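2-hydroxyisobutyryl-CoA synthetase (Aquincola tertiaricarbonis, PDB 6HDY) belongs to the ANL superfamily of AMP-binding enzymes, pairing an AMP-binding domain with a smaller C-terminal domain. Local coordinates at residues 90-95 with 336-341; 323-328 with 340-345. All blocks are in the same frame, centred on the assembly; numbering follows the deposited sequence.

Interaction 1 (90-95 with 336-341)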
loop_
_atom_site.group_PDB
_atom_site.type_symbol
_atom_site.label_atom_id
_atom_site.label_comp_id
_atom_site.label_asym_id
_atom_site.label_seq_id
_atom_site.Cartn_x
_atom_site.Cartn_y
_atom_site.Cartn_z
ATOM N N ALA A 90 13.051 37.784 2.519
ATOM C CA ALA A 90 13.552 38.588 3.626
ATOM C C ALA A 90 12.591 38.732 4.800
ATOM O O ALA A 90 13.041 38.692 5.949
ATOM C CB ALA A 90 13.974 39.963 3.115
ATOM N N ARG A 91 11.282 38.911 4.524
ATOM C CA ARG A 91 10.278 39.157 5.561
ATOM C C ARG A 91 9.604 37.914 6.117
ATOM O O ARG A 91 9.290 37.881 7.312
ATOM C CB ARG A 91 9.203 40.154 5.078
ATOM C CG ARG A 91 9.738 41.478 4.570
ATOM C CD ARG A 91 8.622 42.311 3.965
ATOM N NE ARG A 91 9.106 43.615 3.511
ATOM C CZ ARG A 91 9.199 44.696 4.278
ATOM N NH1 ARG A 91 9.655 45.835 3.776
ATOM N NH2 ARG A 91 8.832 44.647 5.556
ATOM N N VAL A 92 9.343 36.917 5.252
ATOM C CA VAL A 92 8.645 35.693 5.642
ATOM C C VAL A 92 9.599 34.712 6.347
ATOM O O VAL A 92 10.553 34.226 5.728
ATOM C CB VAL A 92 7.857 35.043 4.469
ATOM C CG1 VAL A 92 7.025 33.849 4.939
ATOM C CG2 VAL A 92 6.978 36.060 3.756
ATOM N N PRO A 93 9.349 34.404 7.648
ATOM C CA PRO A 93 10.212 33.433 8.347
ATOM C C PRO A 93 10.022 32.018 7.799
ATOM O O PRO A 93 8.897 31.642 7.440
ATOM C CB PRO A 93 9.739 33.531 9.801
ATOM C CG PRO A 93 8.305 33.928 9.696
ATOM C CD PRO A 93 8.236 34.859 8.518
ATOM N N VAL A 94 11.113 31.245 7.718
ATOM C CA VAL A 94 11.020 29.862 7.259
ATOM C C VAL A 94 10.341 28.976 8.311
ATOM O O VAL A 94 10.485 29.197 9.517
ATOM C CB VAL A 94 12.368 29.235 6.808
ATOM C CG1 VAL A 94 12.914 29.925 5.575
ATOM C CG2 VAL A 94 13.402 29.209 7.941
ATOM N N VAL A 95 9.629 27.960 7.845
ATOM C CA VAL A 95 9.009 26.964 8.711
ATOM C C VAL A 95 10.026 25.833 8.854
ATOM O O VAL A 95 10.624 25.432 7.867
ATOM C CB VAL A 95 7.685 26.434 8.119
ATOM C CG1 VAL A 95 7.119 25.290 8.980
ATOM C CG2 VAL A 95 6.669 27.567 7.953
ATOM N N PRO A 336 -1.044 23.850 4.072
ATOM C CA PRO A 336 -0.144 24.491 3.094
ATOM C C PRO A 336 1.183 24.865 3.739
ATOM O O PRO A 336 1.216 25.357 4.865
ATOM C CB PRO A 336 -0.937 25.709 2.603
ATOM C CG PRO A 336 -1.859 26.039 3.716
ATOM C CD PRO A 336 -2.196 24.728 4.396
ATOM N N MET A 337 2.260 24.564 3.055
ATOM C CA MET A 337 3.612 24.851 3.521
ATOM C C MET A 337 4.101 26.134 2.880
ATOM O O MET A 337 4.136 26.233 1.651
ATOM C CB MET A 337 4.580 23.707 3.175
ATOM C CG MET A 337 4.355 22.403 3.914
ATOM S SD MET A 337 4.410 22.394 5.718
ATOM C CE MET A 337 5.582 23.467 6.068
ATOM N N ILE A 338 4.417 27.136 3.711
ATOM C CA ILE A 338 4.889 28.432 3.224
ATOM C C ILE A 338 6.299 28.658 3.733
ATOM O O ILE A 338 6.515 28.949 4.910
ATOM C CB ILE A 338 3.921 29.621 3.521
ATOM C CG1 ILE A 338 2.478 29.291 3.077
ATOM C CG2 ILE A 338 4.424 30.903 2.842
ATOM C CD1 ILE A 338 1.445 30.175 3.636
ATOM N N ARG A 339 7.250 28.523 2.822
ATOM C CA ARG A 339 8.674 28.668 3.076
ATOM C C ARG A 339 9.156 27.611 4.064
ATOM O O ARG A 339 9.770 27.928 5.076
ATOM C CB ARG A 339 9.059 30.125 3.460
ATOM C CG ARG A 339 9.207 30.962 2.217
ATOM C CD ARG A 339 9.557 32.419 2.415
ATOM N NE ARG A 339 10.698 32.666 3.295
ATOM C CZ ARG A 339 11.972 32.693 2.917
ATOM N NH1 ARG A 339 12.309 32.411 1.664
ATOM N NH2 ARG A 339 12.920 32.978 3.795
ATOM N N LEU A 340 8.880 26.337 3.761
ATOM C CA LEU A 340 9.400 25.242 4.589
ATOM C C LEU A 340 10.867 24.993 4.229
ATOM O O LEU A 340 11.215 24.829 3.051
ATOM C CB LEU A 340 8.577 23.938 4.473
ATOM C CG LEU A 340 9.112 22.648 5.164
ATOM C CD1 LEU A 340 9.037 22.750 6.694
ATOM C CD2 LEU A 340 8.354 21.406 4.679
ATOM N N LEU A 341 11.714 25.005 5.267
ATOM C CA LEU A 341 13.143 24.752 5.190
ATOM C C LEU A 341 13.352 23.227 5.013
ATOM O O LEU A 341 12.883 22.449 5.836
ATOM C CB LEU A 341 13.825 25.284 6.470
ATOM C CG LEU A 341 15.323 24.972 6.670
ATOM C CD1 LEU A 341 16.170 25.559 5.547
ATOM C CD2 LEU A 341 15.809 25.511 8.007
HETATM O O HOH W 1 6.314 30.889 6.821
#
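V95 makes a single backbone bridge with L340 at a G1 beta bulge in which R339 and L340 both face Y327. The chain of V95 has just left helix 85-91. V95 N donates to R339 O at 2.8 Å, and L341 N donates to V95 O at 2.9 Å in an almost straight bond (N-H...O angle 176°). R339 has positive phi, as the first residue of such a bulge does.

The R339 side chain reaches V92. Its chain is bent at chi3 (50°), which sets NE. NE donates to V92 O at 2.9 Å, from above the carbonyl plane, while NH2 makes a weak bond to the same oxygen. V94 CG1 lies over one face of the guanidinium, 3.5 Å from NH2. CD of R339 packs on CB of V92. The group is thus held at its edge by a carbonyl and covered on a face by a methyl. A salt bridge from NH1 to E307 and a bond from NH2 to M314 O add to this grip.

V95 points into the contact. Its CG1, anti to the backbone N (chi1 175°), meets M337 CE at 3.8 Å and L340 CD1 at 3.9 Å. Its CG2 touches the I338 carbonyl. A water donates to both P93 O and I338 O and joins the two chains there.

The contact is buried. W72 of helix 66-74 packs on V92, P93 and I338, and helix 43-64 also meets I338. V94 and R339 rest on V326 of strand 322-329.

Interaction 2 (323-328 with 340-345); sequences GTPVYT and LLSGDL. With 8LQ ([[(2~{R},3~{S},4~{R},5~{R})-5-(6-aminopurin-9-yl)-3,4-bis(oxidanyl)oxolan-2-yl]methoxy-oxidanyl-phosphoryl] (3~{S})-3-oxidanylbutanoate), chain C.
T324 and D344 meet near the open end of a beta hairpin, made by strands 322-329 and 340-347, that carries part of the 8LQ pocket. D344 takes both ribose hydroxyls of 8LQ: O2' donates to OD1 and O3' donates to OD2, each at 2.6 Å. K466, C275, S250 and D274 also bond the ligand.

The next shell holds the D344 backbone. T324 OG1 is anti to its own backbone N (chi1 -169°) and donates to a lone pair of D344 O at 2.7 Å. D344 N donates to S342 OG, which makes an ST turn. S342 OG in turn donates to P325 O at 2.7 Å, in the carbonyl plane. S342 N reaches the same oxygen, so two donors of one residue grip it.

Behind this turn two residue pairs are in antiparallel register. Y327 and L340 form a hydrogen-bonded pair, while V326 and L341 form a non-hydrogen-bonded one. L341 CD1 packs against T324 CG2 at 3.6 Å.

Y327 CE2 lies 3.8 Å from S342 CB. At the edge of the Y327 ring, in its plane, a water lies 2.7 Å from Y327 OH and donates to D344 OD2 at 2.8 Å.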
loop_
_atom_site.group_PDB
_atom_site.type_symbol
_atom_site.label_atom_id
_atom_site.label_comp_id
_atom_site.label_asym_id
_atom_site.label_seq_id
_atom_site.Cartn_x
_atom_site.Cartn_y
_atom_site.Cartn_z
ATOM N N GLY A 323 23.117 25.896 -2.052
ATOM C CA GLY A 323 22.277 26.368 -0.953
ATOM C C GLY A 323 21.228 25.364 -0.516
ATOM O O GLY A 323 21.247 24.206 -0.945
ATOM N N THR A 324 20.303 25.799 0.344
ATOM C CA THR A 324 19.266 24.917 0.843
ATOM C C THR A 324 17.899 25.192 0.212
ATOM O O THR A 324 17.429 26.324 0.245
ATOM C CB THR A 324 19.210 24.896 2.397
ATOM O OG1 THR A 324 18.361 23.818 2.791
ATOM C CG2 THR A 324 18.707 26.203 3.015
ATOM N N PRO A 325 17.223 24.160 -0.327
ATOM C CA PRO A 325 15.860 24.372 -0.854
ATOM C C PRO A 325 14.841 24.748 0.237
ATOM O O PRO A 325 14.757 24.122 1.306
ATOM C CB PRO A 325 15.521 23.027 -1.506
ATOM C CG PRO A 325 16.862 22.331 -1.715
ATOM C CD PRO A 325 17.662 22.762 -0.525
ATOM N N VAL A 326 14.101 25.825 -0.028
ATOM C CA VAL A 326 13.023 26.374 0.803
ATOM C C VAL A 326 11.823 26.335 -0.141
ATOM O O VAL A 326 11.938 26.795 -1.286
ATOM C CB VAL A 326 13.344 27.795 1.367
ATOM C CG1 VAL A 326 12.098 28.484 1.946
ATOM C CG2 VAL A 326 14.463 27.738 2.408
ATOM N N TYR A 327 10.699 25.710 0.308
ATOM C CA TYR A 327 9.548 25.482 -0.561
ATOM C C TYR A 327 8.251 26.098 -0.099
ATOM O O TYR A 327 7.973 26.136 1.098
ATOM C CB TYR A 327 9.309 23.977 -0.750
ATOM C CG TYR A 327 10.477 23.145 -1.229
ATOM C CD1 TYR A 327 10.819 23.097 -2.581
ATOM C CD2 TYR A 327 11.166 22.309 -0.353
ATOM C CE1 TYR A 327 11.832 22.253 -3.044
ATOM C CE2 TYR A 327 12.166 21.446 -0.807
ATOM C CZ TYR A 327 12.500 21.428 -2.153
ATOM O OH TYR A 327 13.503 20.604 -2.601
ATOM N N THR A 328 7.414 26.509 -1.079
ATOM C CA THR A 328 6.080 27.062 -0.848
ATOM C C THR A 328 5.062 26.464 -1.822
ATOM O O THR A 328 5.267 26.517 -3.037
ATOM C CB THR A 328 6.079 28.612 -0.874
ATOM O OG1 THR A 328 7.000 29.120 0.102
ATOM C CG2 THR A 328 4.687 29.195 -0.624
ATOM N N LEU A 340 8.880 26.337 3.761
ATOM C CA LEU A 340 9.400 25.242 4.589
ATOM C C LEU A 340 10.867 24.993 4.229
ATOM O O LEU A 340 11.215 24.829 3.051
ATOM C CB LEU A 340 8.577 23.938 4.473
ATOM C CG LEU A 340 9.112 22.648 5.164
ATOM C CD1 LEU A 340 9.037 22.750 6.694
ATOM C CD2 LEU A 340 8.354 21.406 4.679
ATOM N N LEU A 341 11.714 25.005 5.267
ATOM C CA LEU A 341 13.143 24.752 5.190
ATOM C C LEU A 341 13.352 23.227 5.013
ATOM O O LEU A 341 12.883 22.449 5.836
ATOM C CB LEU A 341 13.825 25.284 6.470
ATOM C CG LEU A 341 15.323 24.972 6.670
ATOM C CD1 LEU A 341 16.170 25.559 5.547
ATOM C CD2 LEU A 341 15.809 25.511 8.007
ATOM N N SER A 342 13.997 22.809 3.912
ATOM C CA SER A 342 14.217 21.384 3.643
ATOM C C SER A 342 15.324 20.810 4.490
ATOM O O SER A 342 15.222 19.669 4.937
ATOM C CB SER A 342 14.523 21.144 2.170
ATOM O OG SER A 342 15.810 21.642 1.843
ATOM N N GLY A 343 16.364 21.610 4.701
ATOM C CA GLY A 343 17.569 21.217 5.415
ATOM C C GLY A 343 18.498 20.435 4.503
ATOM O O GLY A 343 19.433 19.787 4.976
ATOM N N ASP A 344 18.238 20.486 3.177
ATOM C CA ASP A 344 18.993 19.771 2.157
ATOM C C ASP A 344 19.993 20.684 1.496
ATOM O O ASP A 344 19.924 21.895 1.685
ATOM C CB ASP A 344 18.041 19.159 1.120
ATOM C CG ASP A 344 17.136 18.102 1.702
ATOM O OD1 ASP A 344 17.638 17.233 2.435
ATOM O OD2 ASP A 344 15.926 18.138 1.419
ATOM N N LEU A 345 20.947 20.108 0.742
ATOM C CA LEU A 345 21.921 20.887 0.003
ATOM C C LEU A 345 21.777 20.603 -1.485
ATOM O O LEU A 345 21.624 19.448 -1.893
ATOM C CB LEU A 345 23.359 20.625 0.497
ATOM C CG LEU A 345 24.393 21.643 0.068
ATOM C CD1 LEU A 345 24.257 22.933 0.854
ATOM C CD2 LEU A 345 25.803 21.090 0.216
HETATM N N9 8LQ C . 15.153 13.195 -0.802
HETATM C C8 8LQ C . 13.938 12.959 -1.323
HETATM N N7 8LQ C . 14.041 12.923 -2.648
HETATM C C5 8LQ C . 15.326 13.162 -2.962
HETATM C C6 8LQ C . 16.006 13.190 -4.129
HETATM N N6 8LQ C . 15.331 13.013 -5.254
HETATM N N1 8LQ C . 17.330 13.430 -4.174
HETATM C C2 8LQ C . 18.055 13.619 -2.995
HETATM N N3 8LQ C . 17.351 13.512 -1.804
HETATM C C4 8LQ C . 16.011 13.322 -1.811
HETATM C CAA 8LQ C . 7.782 11.609 -0.545
HETATM C CAZ 8LQ C . 9.002 11.694 -1.499
HETATM O OAE 8LQ C . 9.484 10.383 -1.777
HETATM C CAL 8LQ C . 10.158 12.525 -0.907
HETATM C CAS 8LQ C . 10.578 11.975 0.462
HETATM O OAC 8LQ C . 11.286 10.974 0.531
HETATM O OAQ 8LQ C . 10.038 12.630 1.553
HETATM P PBC 8LQ C . 10.564 12.414 3.048
HETATM O OAH 8LQ C . 10.234 10.894 3.371
HETATM O OAD 8LQ C . 9.967 13.347 4.020
HETATM O "O5'" 8LQ C . 12.122 12.659 2.952
HETATM C "C5'" 8LQ C . 12.540 13.892 2.370
HETATM C "C4'" 8LQ C . 14.046 13.942 2.326
HETATM O "O4'" 8LQ C . 14.541 12.830 1.531
HETATM C "C3'" 8LQ C . 14.418 15.154 1.583
HETATM O "O3'" 8LQ C . 14.467 16.300 2.479
HETATM C "C2'" 8LQ C . 15.798 14.758 1.055
HETATM O "O2'" 8LQ C . 16.821 14.790 2.128
HETATM C "C1'" 8LQ C . 15.548 13.326 0.638
HETATM O O HOH W 2 14.509 18.792 -0.856
#

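In the fold
Interactions 1 and 2 share L340 and L341, and their centres are 10 Å apart. L340 is bonded through its backbone to Y327 of the hairpin, while L341 N bonds V95 on the side away from that strand. The chain after helix 85-91 is thereby joined to the antiparallel sheet beside strand 340-347. A second tie is the probable hydrogen bond of R339 N to T328 OG1, at 2.8 Å, and V326 CG1 packs 3.6 Å from R339 CA. Only interaction 2 touches 8LQ, through D344. In interaction 1 the L340 side chain stays about 8 Å from 8LQ and about 10 Å from 3HL at the nearest atoms.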